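S12 family peptidase (Streptomyces sp. 82F2, PDB 3WWX) probably hydrolyses amide bonds with selectivity for D-configured substrates, as a serine-type amidohydrolase of the S12 peptidase family with the beta-lactamase fold. Local coordinates at residues 26-35 against 244-252; 294-302 against 310-318. All coordinates share one frame; numbering follows the deposited sequence.

Both contacts concern one antiparallel sheet and the helix 244-255 packed on it; the centres of contact 1 and contact 2 lie about 11 Å apart. Contact 1 sets that helix against strand 24-31, while contact 2 pairs the neighbouring strands 297-305 and 308-315, with strand 320-326 between the two sites. The helix is the shared element: Tyr-251 CE2 reaches Ala-312 CB at 3.5 Å, and Arg-252 CZ approaches Gly-318 O at 3.3 Å. The bound octane 1,8-diamine lies closer to contact 2, about 8 Å from the side chain of Ser-310, against about 14 Å for that of Val-26. Its pocket includes Gly-304, Ile-305, His-306 and Ser-309, where the hairpin of contact 2 turns.

Contact 1. Residues 26-35 against 244-252; sequences VAQARDGRDR and SRDLQTFYR
Helix 244-255 packs across strand 24-31 of the main sheet and the turn that follows it, and Gln-28, Gln-248 and four arginines make most of the joint. The strand and helix segment axes approach to 8.0 Å at 38°. Gln-28 CG lies 3.6 Å from Ser-244 CB. The Gln-248 amide runs over the strand backbone, NE2 coming 3.2 Å from Gln-28 CB; NE2 bonds back to Ser-244 O (2.9 Å, 165°), while OE1 pairs with Ser-321 OG, so both ends fix the amide's rotation. Arg-35 stacks flat on Arg-245, guanidinium centres 4.1 Å apart and planes at 9°. Arg-35 NH1 also donates to Gln-28 OE1 (2.7 Å) from above the carbonyl plane, a bond that helps hold its guanidinium flat on Arg-245. Arg-252, bent at chi3, brings NH1 to Arg-30 O at 3.1 Å and NH2 to Gly-32 O, both weak bonds; the stronger partner of NH1 is Ser-321 OG. Arg-30 NH1 lies over one face of the Arg-252 guanidinium. A helix laid on an antiparallel sheet through polar and charged side chains, on the strand next to the outermost, belongs to the alpha/beta domain of the beta-lactamase fold.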
ATOM      1  N   VAL A  26       8.296 -15.033  -2.464  1.00 10.29           N
ATOM      2  CA  VAL A  26       9.621 -14.419  -2.438  1.00 11.29           C
ATOM      3  C   VAL A  26       9.713 -13.429  -1.289  1.00 11.75           C
ATOM      4  O   VAL A  26       8.729 -12.761  -0.952  1.00 11.42           O
ATOM      5  CB  VAL A  26       9.943 -13.689  -3.777  1.00 12.07           C
ATOM      6  CG1 VAL A  26       8.850 -12.681  -4.142  1.00 10.26           C
ATOM      7  CG2 VAL A  26      11.304 -13.017  -3.746  1.00 12.61           C
ATOM      8  N   ALA A  27      10.895 -13.334  -0.683  1.00 12.41           N
ATOM      9  CA  ALA A  27      11.180 -12.279   0.286  1.00 11.59           C
ATOM     10  C   ALA A  27      12.647 -11.942   0.235  1.00 13.17           C
ATOM     11  O   ALA A  27      13.480 -12.750  -0.203  1.00 11.82           O
ATOM     12  CB  ALA A  27      10.778 -12.687   1.702  1.00 12.09           C
ATOM     13  N   GLN A  28      12.947 -10.707   0.611  1.00 11.70           N
ATOM     14  CA  GLN A  28      14.307 -10.293   0.881  1.00 11.04           C
ATOM     15  C   GLN A  28      14.326  -9.594   2.216  1.00 10.58           C
ATOM     16  O   GLN A  28      13.326  -9.016   2.637  1.00 10.47           O
ATOM     17  CB  GLN A  28      14.836  -9.358  -0.194  1.00 11.04           C
ATOM     18  CG  GLN A  28      15.025 -10.004  -1.556  1.00 10.47           C
ATOM     19  CD  GLN A  28      15.528  -9.018  -2.596  1.00 10.68           C
ATOM     20  OE1 GLN A  28      16.168  -8.015  -2.255  1.00 12.45           O
ATOM     21  NE2 GLN A  28      15.247  -9.281  -3.869  1.00 12.75           N
ATOM     22  N   ALA A  29      15.483  -9.626   2.875  1.00 11.33           N
ATOM     23  CA  ALA A  29      15.613  -9.013   4.188  1.00 10.31           C
ATOM     24  C   ALA A  29      17.029  -8.523   4.372  1.00 12.91           C
ATOM     25  O   ALA A  29      17.950  -8.977   3.701  1.00 13.72           O
ATOM     26  CB  ALA A  29      15.257 -10.006   5.283  1.00 12.83           C
ATOM     27  N   ARG A  30      17.193  -7.583   5.277  1.00 11.08           N
ATOM     28  CA  ARG A  30      18.517  -7.055   5.588  1.00 10.42           C
ATOM     29  C   ARG A  30      18.501  -6.650   7.044  1.00  9.89           C
ATOM     30  O   ARG A  30      17.877  -5.659   7.432  1.00 10.63           O
ATOM     31  CB  ARG A  30      18.869  -5.885   4.655  1.00 12.81           C
ATOM     32  CG  ARG A  30      20.260  -5.335   4.828  1.00 14.89           C
ATOM     33  CD  ARG A  30      20.533  -4.356   3.688  1.00 20.94           C
ATOM     34  NE  ARG A  30      21.875  -3.812   3.741  1.00 29.39           N
ATOM     35  CZ  ARG A  30      22.170  -2.516   3.733  1.00 26.54           C
ATOM     36  NH1 ARG A  30      21.216  -1.598   3.661  1.00 22.32           N
ATOM     37  NH2 ARG A  30      23.440  -2.144   3.789  1.00 30.16           N
ATOM     38  N   ASP A  31      19.187  -7.455   7.852  1.00 12.46           N
ATOM     39  CA  ASP A  31      19.228  -7.274   9.298  1.00 14.55           C
ATOM     40  C   ASP A  31      20.555  -6.590   9.643  1.00 14.03           C
ATOM     41  O   ASP A  31      21.601  -7.222   9.716  1.00 14.61           O
ATOM     42  CB  ASP A  31      19.041  -8.631   9.975  1.00 12.69           C
ATOM     43  CG  ASP A  31      18.851  -8.521  11.471  1.00 14.37           C
ATOM     44  OD1 ASP A  31      19.521  -7.660  12.077  1.00 14.98           O
ATOM     45  OD2 ASP A  31      18.032  -9.284  12.056  1.00 13.04           O
ATOM     46  N   GLY A  32      20.492  -5.278   9.824  1.00 11.74           N
ATOM     47  CA  GLY A  32      21.690  -4.470  10.025  1.00 15.28           C
ATOM     48  C   GLY A  32      22.341  -4.205   8.672  1.00 15.78           C
ATOM     49  O   GLY A  32      22.249  -3.087   8.149  1.00 18.01           O
ATOM     50  N   ARG A  33      22.982  -5.242   8.128  1.00 14.03           N
ATOM     51  CA  ARG A  33      23.616  -5.231   6.811  1.00 14.39           C
ATOM     52  C   ARG A  33      23.476  -6.630   6.224  1.00 17.47           C
ATOM     53  O   ARG A  33      23.028  -7.550   6.906  1.00 19.57           O
ATOM     54  CB  ARG A  33      25.095  -4.873   6.915  1.00 19.74           C
ATOM     55  CG  ARG A  33      25.353  -3.399   7.238  1.00 19.81           C
ATOM     56  CD  ARG A  33      26.855  -3.069   7.206  1.00 20.76           C
ATOM     57  NE  ARG A  33      27.386  -3.201   5.854  1.00 22.79           N
ATOM     58  CZ  ARG A  33      27.227  -2.290   4.896  1.00 28.86           C
ATOM     59  NH1 ARG A  33      26.564  -1.164   5.138  1.00 26.07           N
ATOM     60  NH2 ARG A  33      27.734  -2.502   3.688  1.00 33.29           N
ATOM     61  N   ASP A  34      23.843  -6.766   4.955  1.00 18.54           N
ATOM     62  CA  ASP A  34      23.942  -8.075   4.274  1.00 20.25           C
ATOM     63  C   ASP A  34      22.575  -8.623   3.848  1.00 18.70           C
ATOM     64  O   ASP A  34      21.935  -9.379   4.562  1.00 18.69           O
ATOM     65  CB  ASP A  34      24.710  -9.093   5.130  1.00 23.76           C
ATOM     66  CG  ASP A  34      26.073  -8.572   5.539  1.00 26.13           C
ATOM     67  OD1 ASP A  34      26.842  -8.172   4.639  1.00 26.44           O
ATOM     68  OD2 ASP A  34      26.345  -8.505   6.756  1.00 27.85           O
ATOM     69  N   ARG A  35      22.158  -8.218   2.654  1.00 23.19           N
ATOM     70  CA  ARG A  35      20.826  -8.543   2.142  1.00 20.38           C
ATOM     71  C   ARG A  35      20.689 -10.021   1.768  1.00 19.83           C
ATOM     72  O   ARG A  35      21.488 -10.540   0.993  1.00 27.81           O
ATOM     73  CB  ARG A  35      20.521  -7.651   0.935  1.00 23.39           C
ATOM     74  CG  ARG A  35      19.068  -7.724   0.415  1.00 20.82           C
ATOM     75  CD  ARG A  35      18.822  -6.613  -0.611  1.00 18.20           C
ATOM     76  NE  ARG A  35      19.854  -6.611  -1.650  1.00 22.00           N
ATOM     77  CZ  ARG A  35      19.802  -7.287  -2.801  1.00 26.59           C
ATOM     78  NH1 ARG A  35      18.740  -8.023  -3.133  1.00 23.43           N
ATOM     79  NH2 ARG A  35      20.823  -7.208  -3.646  1.00 29.56           N
ATOM     80  N   SER A 244      11.505  -6.771  -4.099  1.00  9.87           N
ATOM     81  CA  SER A 244      11.729  -6.900  -2.666  1.00  9.22           C
ATOM     82  C   SER A 244      12.971  -6.151  -2.198  1.00 10.81           C
ATOM     83  O   SER A 244      13.125  -5.956  -1.010  1.00 12.62           O
ATOM     84  CB  SER A 244      11.861  -8.366  -2.286  1.00 10.09           C
ATOM     85  OG  SER A 244      10.732  -9.121  -2.722  1.00 11.32           O
ATOM     86  N   ARG A 245      13.828  -5.761  -3.127  1.00 10.41           N
ATOM     87  CA  ARG A 245      14.995  -4.931  -2.816  1.00 10.84           C
ATOM     88  C   ARG A 245      14.604  -3.456  -2.693  1.00  9.28           C
ATOM     89  O   ARG A 245      14.849  -2.813  -1.664  1.00 11.06           O
ATOM     90  CB  ARG A 245      16.054  -5.084  -3.896  1.00 10.03           C
ATOM     91  CG  ARG A 245      17.350  -4.344  -3.614  1.00 13.02           C
ATOM     92  CD  ARG A 245      18.364  -4.524  -4.711  1.00 19.67           C
ATOM     93  NE  ARG A 245      19.635  -3.900  -4.338  1.00 21.93           N
ATOM     94  CZ  ARG A 245      20.744  -3.958  -5.071  1.00 38.73           C
ATOM     95  NH1 ARG A 245      20.751  -4.619  -6.222  1.00 32.99           N
ATOM     96  NH2 ARG A 245      21.849  -3.355  -4.649  1.00 39.62           N
ATOM     97  N   ASP A 246      13.964  -2.921  -3.729  1.00  9.85           N
ATOM     98  CA  ASP A 246      13.595  -1.517  -3.742  1.00 10.94           C
ATOM     99  C   ASP A 246      12.652  -1.187  -2.590  1.00  9.49           C
ATOM    100  O   ASP A 246      12.712  -0.106  -2.033  1.00 10.21           O
ATOM    101  CB  ASP A 246      12.894  -1.158  -5.046  1.00  9.49           C
ATOM    102  CG  ASP A 246      13.856  -0.936  -6.210  1.00 10.97           C
ATOM    103  OD1 ASP A 246      15.070  -1.231  -6.095  1.00 12.22           O
ATOM    104  OD2 ASP A 246      13.361  -0.478  -7.272  1.00 11.37           O
ATOM    105  N   LEU A 247      11.746  -2.103  -2.254  1.00  9.17           N
ATOM    106  CA  LEU A 247      10.824  -1.791  -1.164  1.00  9.00           C
ATOM    107  C   LEU A 247      11.576  -1.596   0.148  1.00  9.47           C
ATOM    108  O   LEU A 247      11.237  -0.713   0.938  1.00  9.58           O
ATOM    109  CB  LEU A 247       9.726  -2.841  -1.016  1.00  8.75           C
ATOM    110  CG  LEU A 247       8.651  -2.815  -2.097  1.00  9.80           C
ATOM    111  CD1 LEU A 247       7.688  -3.954  -1.829  1.00 10.57           C
ATOM    112  CD2 LEU A 247       7.918  -1.492  -2.160  1.00 10.07           C
ATOM    113  N   GLN A 248      12.602  -2.416   0.365  1.00 10.27           N
ATOM    114  CA  GLN A 248      13.438  -2.230   1.547  1.00 11.31           C
ATOM    115  C   GLN A 248      14.196  -0.907   1.480  1.00  9.70           C
ATOM    116  O   GLN A 248      14.247  -0.157   2.460  1.00  9.87           O
ATOM    117  CB  GLN A 248      14.437  -3.365   1.702  1.00 10.84           C
ATOM    118  CG  GLN A 248      13.832  -4.691   2.034  1.00 10.63           C
ATOM    119  CD  GLN A 248      14.910  -5.717   2.146  1.00 12.05           C
ATOM    120  OE1 GLN A 248      15.575  -5.820   3.187  1.00 12.68           O
ATOM    121  NE2 GLN A 248      15.173  -6.412   1.060  1.00 11.22           N
ATOM    122  N   THR A 249      14.784  -0.602   0.329  1.00  8.80           N
ATOM    123  CA  THR A 249      15.508   0.668   0.187  1.00 11.09           C
ATOM    124  C   THR A 249      14.620   1.855   0.576  1.00  9.61           C
ATOM    125  O   THR A 249      15.018   2.775   1.307  1.00 11.31           O
ATOM    126  CB  THR A 249      15.999   0.831  -1.251  1.00 11.65           C
ATOM    127  OG1 THR A 249      16.845  -0.285  -1.556  1.00 12.95           O
ATOM    128  CG2 THR A 249      16.756   2.150  -1.429  1.00 13.56           C
ATOM    129  N   PHE A 250      13.385   1.814   0.101  1.00  9.75           N
ATOM    130  CA  PHE A 250      12.433   2.872   0.379  1.00 10.22           C
ATOM    131  C   PHE A 250      12.068   2.951   1.864  1.00  9.54           C
ATOM    132  O   PHE A 250      12.216   4.017   2.488  1.00  9.91           O
ATOM    133  CB  PHE A 250      11.158   2.695  -0.460  1.00  8.61           C
ATOM    134  CG  PHE A 250      10.029   3.612  -0.028  1.00  9.69           C
ATOM    135  CD1 PHE A 250      10.136   4.991  -0.180  1.00 10.50           C
ATOM    136  CD2 PHE A 250       8.864   3.094   0.540  1.00 10.30           C
ATOM    137  CE1 PHE A 250       9.112   5.823   0.228  1.00 10.61           C
ATOM    138  CE2 PHE A 250       7.841   3.931   0.941  1.00 12.56           C
ATOM    139  CZ  PHE A 250       7.973   5.305   0.784  1.00 11.55           C
ATOM    140  N   TYR A 251      11.623   1.850   2.463  1.00  9.59           N
ATOM    141  CA  TYR A 251      11.184   1.923   3.852  1.00  9.39           C
ATOM    142  C   TYR A 251      12.349   2.217   4.812  1.00  9.52           C
ATOM    143  O   TYR A 251      12.169   2.944   5.794  1.00 10.49           O
ATOM    144  CB  TYR A 251      10.408   0.661   4.267  1.00  9.71           C
ATOM    145  CG  TYR A 251       8.955   0.693   3.804  1.00  8.41           C
ATOM    146  CD1 TYR A 251       7.982   1.352   4.539  1.00  8.52           C
ATOM    147  CD2 TYR A 251       8.572   0.060   2.642  1.00 10.48           C
ATOM    148  CE1 TYR A 251       6.660   1.399   4.118  1.00 10.49           C
ATOM    149  CE2 TYR A 251       7.247   0.118   2.199  1.00  9.92           C
ATOM    150  CZ  TYR A 251       6.308   0.775   2.953  1.00  8.56           C
ATOM    151  OH  TYR A 251       5.021   0.798   2.481  1.00  9.82           O
ATOM    152  N   ARG A 252      13.536   1.697   4.518  1.00 10.53           N
ATOM    153  CA  ARG A 252      14.713   2.035   5.329  1.00 10.82           C
ATOM    154  C   ARG A 252      14.986   3.534   5.246  1.00 10.96           C
ATOM    155  O   ARG A 252      15.126   4.197   6.275  1.00 11.22           O
ATOM    156  CB  ARG A 252      15.946   1.260   4.859  1.00 10.74           C
ATOM    157  CG  ARG A 252      15.868  -0.256   5.077  1.00 12.65           C
ATOM    158  CD  ARG A 252      17.061  -0.984   4.448  1.00 12.06           C
ATOM    159  NE  ARG A 252      18.260  -0.819   5.262  1.00 12.15           N
ATOM    160  CZ  ARG A 252      18.605  -1.617   6.264  1.00 14.09           C
ATOM    161  NH1 ARG A 252      17.893  -2.697   6.552  1.00 13.87           N
ATOM    162  NH2 ARG A 252      19.692  -1.328   6.967  1.00 13.72           N
TER

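Contact 2. Residues 294-302 against 310-318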
ATOM      1  N   CYS A 294       7.840 -10.937  20.048  1.00 15.80           N
ATOM      2  CA  CYS A 294       9.103 -10.792  20.777  1.00 19.00           C
ATOM      3  C   CYS A 294       9.375  -9.349  21.178  1.00 17.40           C
ATOM      4  O   CYS A 294      10.449  -9.054  21.706  1.00 21.54           O
ATOM      5  CB  CYS A 294      10.269 -11.310  19.953  1.00 17.51           C
ATOM      6  SG  CYS A 294      10.637 -10.347  18.455  1.00 17.62           S
ATOM      7  N   GLY A 295       8.425  -8.454  20.942  1.00 16.98           N
ATOM      8  CA  GLY A 295       8.533  -7.073  21.399  1.00 15.13           C
ATOM      9  C   GLY A 295       9.151  -6.109  20.394  1.00 13.19           C
ATOM     10  O   GLY A 295       9.148  -4.899  20.592  1.00 14.77           O
ATOM     11  N   VAL A 296       9.642  -6.645  19.292  1.00 12.38           N
ATOM     12  CA  VAL A 296      10.164  -5.789  18.239  1.00 13.25           C
ATOM     13  C   VAL A 296       9.022  -5.064  17.536  1.00 12.23           C
ATOM     14  O   VAL A 296       8.014  -5.678  17.122  1.00 12.99           O
ATOM     15  CB  VAL A 296      11.012  -6.573  17.229  1.00 11.10           C
ATOM     16  CG1 VAL A 296      11.386  -5.722  16.028  1.00 13.50           C
ATOM     17  CG2 VAL A 296      12.295  -7.100  17.885  1.00 12.57           C
ATOM     18  N   GLU A 297       9.195  -3.759  17.401  1.00 12.94           N
ATOM     19  CA  GLU A 297       8.226  -2.897  16.762  1.00 11.47           C
ATOM     20  C   GLU A 297       8.631  -2.679  15.314  1.00 12.95           C
ATOM     21  O   GLU A 297       9.763  -2.290  15.015  1.00 13.58           O
ATOM     22  CB  GLU A 297       8.196  -1.563  17.500  1.00 11.47           C
ATOM     23  CG  GLU A 297       7.267  -0.535  16.912  1.00 16.49           C
ATOM     24  CD  GLU A 297       7.396   0.815  17.604  1.00 19.35           C
ATOM     25  OE1 GLU A 297       8.202   1.691  17.179  1.00 17.55           O
ATOM     26  OE2 GLU A 297       6.650   0.993  18.591  1.00 26.57           O
ATOM     27  N   VAL A 298       7.693  -2.937  14.404  1.00 11.26           N
ATOM     28  CA  VAL A 298       7.943  -2.745  12.978  1.00 11.25           C
ATOM     29  C   VAL A 298       6.976  -1.745  12.391  1.00 10.85           C
ATOM     30  O   VAL A 298       5.851  -1.577  12.861  1.00 11.54           O
ATOM     31  CB  VAL A 298       7.886  -4.064  12.189  1.00 11.63           C
ATOM     32  CG1 VAL A 298       9.083  -4.923  12.553  1.00 11.92           C
ATOM     33  CG2 VAL A 298       6.574  -4.820  12.418  1.00 13.72           C
ATOM     34  N   TRP A 299       7.463  -1.072  11.353  1.00 10.26           N
ATOM     35  CA  TRP A 299       6.765  -0.020  10.630  1.00  9.46           C
ATOM     36  C   TRP A 299       6.734  -0.394   9.162  1.00 10.44           C
ATOM     37  O   TRP A 299       7.734  -0.830   8.596  1.00 10.27           O
ATOM     38  CB  TRP A 299       7.486   1.334  10.804  1.00 11.28           C
ATOM     39  CG  TRP A 299       7.407   1.823  12.213  1.00 10.76           C
ATOM     40  CD1 TRP A 299       8.211   1.455  13.264  1.00 12.07           C
ATOM     41  CD2 TRP A 299       6.461   2.758  12.738  1.00 10.48           C
ATOM     42  NE1 TRP A 299       7.799   2.090  14.410  1.00 13.31           N
ATOM     43  CE2 TRP A 299       6.735   2.903  14.112  1.00 11.61           C
ATOM     44  CE3 TRP A 299       5.400   3.479  12.182  1.00 12.06           C
ATOM     45  CZ2 TRP A 299       6.000   3.752  14.940  1.00 12.72           C
ATOM     46  CZ3 TRP A 299       4.662   4.313  12.996  1.00 14.49           C
ATOM     47  CH2 TRP A 299       4.958   4.440  14.372  1.00 13.43           C
ATOM     48  N   GLY A 300       5.595  -0.204   8.514  1.00 10.51           N
ATOM     49  CA  GLY A 300       5.515  -0.578   7.110  1.00 11.63           C
ATOM     50  C   GLY A 300       4.083  -0.567   6.624  1.00 10.62           C
ATOM     51  O   GLY A 300       3.277   0.232   7.079  1.00 11.25           O
ATOM     52  N   HIS A 301       3.760  -1.464   5.704  1.00  9.31           N
ATOM     53  CA  HIS A 301       2.411  -1.509   5.156  1.00  8.72           C
ATOM     54  C   HIS A 301       2.264  -2.828   4.430  1.00 10.02           C
ATOM     55  O   HIS A 301       3.230  -3.357   3.886  1.00 11.75           O
ATOM     56  CB  HIS A 301       2.209  -0.336   4.180  1.00  9.66           C
ATOM     57  CG  HIS A 301       0.801   0.191   4.114  1.00  8.77           C
ATOM     58  ND1 HIS A 301      -0.205  -0.427   3.405  1.00 10.30           N
ATOM     59  CD2 HIS A 301       0.258   1.316   4.637  1.00  9.59           C
ATOM     60  CE1 HIS A 301      -1.319   0.289   3.519  1.00  9.26           C
ATOM     61  NE2 HIS A 301      -1.065   1.342   4.261  1.00  9.53           N
ATOM     62  N   GLY A 302       1.038  -3.346   4.414  1.00 11.69           N
ATOM     63  CA  GLY A 302       0.751  -4.510   3.590  1.00 11.94           C
ATOM     64  C   GLY A 302       0.202  -4.053   2.260  1.00 11.10           C
ATOM     65  O   GLY A 302      -0.240  -2.913   2.117  1.00 12.42           O
ATOM     66  N   SER A 310       1.478  -8.481  -0.691  1.00  9.88           N
ATOM     67  CA  SER A 310       2.812  -7.949  -0.470  1.00 10.30           C
ATOM     68  C   SER A 310       2.987  -7.529   0.970  1.00  9.62           C
ATOM     69  O   SER A 310       2.023  -7.196   1.665  1.00 10.86           O
ATOM     70  CB  SER A 310       3.063  -6.736  -1.368  1.00  9.98           C
ATOM     71  OG  SER A 310       2.933  -7.093  -2.733  1.00  9.78           O
ATOM     72  N   LEU A 311       4.238  -7.583   1.417  1.00 10.45           N
ATOM     73  CA  LEU A 311       4.580  -7.138   2.755  1.00 10.92           C
ATOM     74  C   LEU A 311       5.873  -6.322   2.675  1.00 11.32           C
ATOM     75  O   LEU A 311       6.723  -6.534   1.813  1.00 10.18           O
ATOM     76  CB  LEU A 311       4.695  -8.331   3.726  1.00 12.21           C
ATOM     77  CG  LEU A 311       5.762  -9.348   3.382  1.00 13.25           C
ATOM     78  CD1 LEU A 311       7.058  -9.040   4.138  1.00 15.60           C
ATOM     79  CD2 LEU A 311       5.276 -10.772   3.701  1.00 18.59           C
ATOM     80  N   ALA A 312       5.993  -5.373   3.596  1.00 11.58           N
ATOM     81  CA  ALA A 312       7.180  -4.511   3.691  1.00  9.99           C
ATOM     82  C   ALA A 312       7.214  -3.952   5.096  1.00  8.69           C
ATOM     83  O   ALA A 312       6.250  -3.333   5.543  1.00 10.22           O
ATOM     84  CB  ALA A 312       7.116  -3.379   2.686  1.00 11.19           C
ATOM     85  N   GLN A 313       8.312  -4.197   5.800  1.00  9.72           N
ATOM     86  CA  GLN A 313       8.419  -3.810   7.211  1.00 10.67           C
ATOM     87  C   GLN A 313       9.846  -3.432   7.548  1.00 10.52           C
ATOM     88  O   GLN A 313      10.782  -3.993   6.993  1.00 10.80           O
ATOM     89  CB  GLN A 313       8.008  -4.982   8.106  1.00  9.98           C
ATOM     90  CG  GLN A 313       6.531  -5.405   7.960  1.00 10.49           C
ATOM     91  CD  GLN A 313       5.532  -4.370   8.449  1.00 12.37           C
ATOM     92  OE1 GLN A 313       5.843  -3.525   9.297  1.00 13.74           O
ATOM     93  NE2 GLN A 313       4.302  -4.456   7.955  1.00 15.58           N
ATOM     94  N   VAL A 314       9.988  -2.477   8.456  1.00  8.96           N
ATOM     95  CA  VAL A 314      11.295  -2.106   8.963  1.00  9.43           C
ATOM     96  C   VAL A 314      11.210  -1.762  10.446  1.00  9.90           C
ATOM     97  O   VAL A 314      10.169  -1.321  10.931  1.00 11.35           O
ATOM     98  CB  VAL A 314      11.871  -0.943   8.152  1.00 10.04           C
ATOM     99  CG1 VAL A 314      11.102   0.369   8.364  1.00 10.08           C
ATOM    100  CG2 VAL A 314      13.332  -0.784   8.408  1.00 14.82           C
ATOM    101  N   THR A 315      12.313  -1.935  11.176  1.00  9.70           N
ATOM    102  CA  THR A 315      12.359  -1.421  12.541  1.00  9.91           C
ATOM    103  C   THR A 315      12.377   0.109  12.510  1.00 10.64           C
ATOM    104  O   THR A 315      12.621   0.717  11.472  1.00 11.24           O
ATOM    105  CB  THR A 315      13.571  -2.003  13.293  1.00 11.99           C
ATOM    106  OG1 THR A 315      14.730  -1.830  12.471  1.00 11.50           O
ATOM    107  CG2 THR A 315      13.361  -3.491  13.546  1.00 12.38           C
ATOM    108  N   ARG A 316      12.112   0.744  13.646  1.00 11.79           N
ATOM    109  CA  ARG A 316      11.901   2.186  13.667  1.00 11.79           C
ATOM    110  C   ARG A 316      13.110   3.001  13.220  1.00 12.87           C
ATOM    111  O   ARG A 316      12.949   4.087  12.649  1.00 14.00           O
ATOM    112  CB  ARG A 316      11.478   2.625  15.072  1.00 14.91           C
ATOM    113  CG  ARG A 316      11.277   4.121  15.251  1.00 14.98           C
ATOM    114  CD  ARG A 316      10.222   4.692  14.337  1.00 16.02           C
ATOM    115  NE  ARG A 316      10.088   6.140  14.503  1.00 18.63           N
ATOM    116  CZ  ARG A 316      10.854   7.034  13.888  1.00 16.34           C
ATOM    117  NH1 ARG A 316      11.805   6.640  13.049  1.00 17.29           N
ATOM    118  NH2 ARG A 316      10.680   8.332  14.118  1.00 21.10           N
ATOM    119  N   ASP A 317      14.311   2.501  13.483  1.00 14.28           N
ATOM    120  CA  ASP A 317      15.497   3.219  13.056  1.00 15.84           C
ATOM    121  C   ASP A 317      15.901   2.854  11.639  1.00 14.41           C
ATOM    122  O   ASP A 317      16.926   3.337  11.150  1.00 16.63           O
ATOM    123  CB  ASP A 317      16.665   3.027  14.032  1.00 15.33           C
ATOM    124  CG  ASP A 317      17.197   1.616  14.074  1.00 19.43           C
ATOM    125  OD1 ASP A 317      16.716   0.723  13.355  1.00 15.45           O
ATOM    126  OD2 ASP A 317      18.158   1.394  14.847  1.00 20.39           O
ATOM    127  N   GLY A 318      15.093   2.035  10.955  1.00 11.67           N
ATOM    128  CA  GLY A 318      15.395   1.660   9.594  1.00 12.43           C
ATOM    129  C   GLY A 318      16.528   0.660   9.409  1.00 12.25           C
ATOM    130  O   GLY A 318      16.996   0.431   8.286  1.00 14.80           O
TER
HETATM  131  O   HOH W   1      11.671  -0.763  16.041  1.00 14.80           O
HETATM  132  O   HOH W   2       3.620  -5.706   5.514  1.00 16.97           O
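Trp-299 and Val-314 face each other as a hydrogen-bonded antiparallel pair: Trp-299 N donates to Val-314 O (2.8 Å), and Val-314 N returns a bond to Trp-299 O. Two residues along, His-301 N reaches Ala-312 O at 3.1 Å, whereas the reverse bond from Ala-312 N is weak. A water bridges that second pair, accepting from Ala-312 N and donating weakly to His-301 O. Between them, Gly-300 and Gln-313 form a non-hydrogen-bonded pair with CA atoms 4.3 Å apart, and Gly-300 CA makes a CH...O contact with Ala-312 O.

The indole of Trp-299 makes a large part of the side-chain packing. Arg-316 CD sits over one face of its five-membered ring, 4.0 Å from the centroid and 28° off the normal, a CH-pi contact. The guanidinium plane stands 77° from the ring, so the arginine offers its aliphatic chain and does not stack. The kink at chi2 (59°) follows an extended first torsion and lays CD over the indole. At the ring edge, NE1 donates to Glu-297 OE1 (2.8 Å), which lies close to the ring plane and helps hold the indole's rotation, although the carboxylate is met from above its own plane.

These strands, 297-305 and 308-315, form a beta hairpin in the main antiparallel sheet of the beta-lactamase fold. Near its open end a second water joins Glu-297 O to Arg-316 N, and a type I turn from Thr-315 to Gly-318 leads into strand 320-326. Farther out, Val-314 and Arg-316 touch Leu-255 of helix 244-255. On the face that carries Gln-313, that residue meets Phe-342 of helix 334-343, which Val-298 also touches; the disulfide Cys-294 to Cys-343 ties this helix to the segment preceding the hairpin.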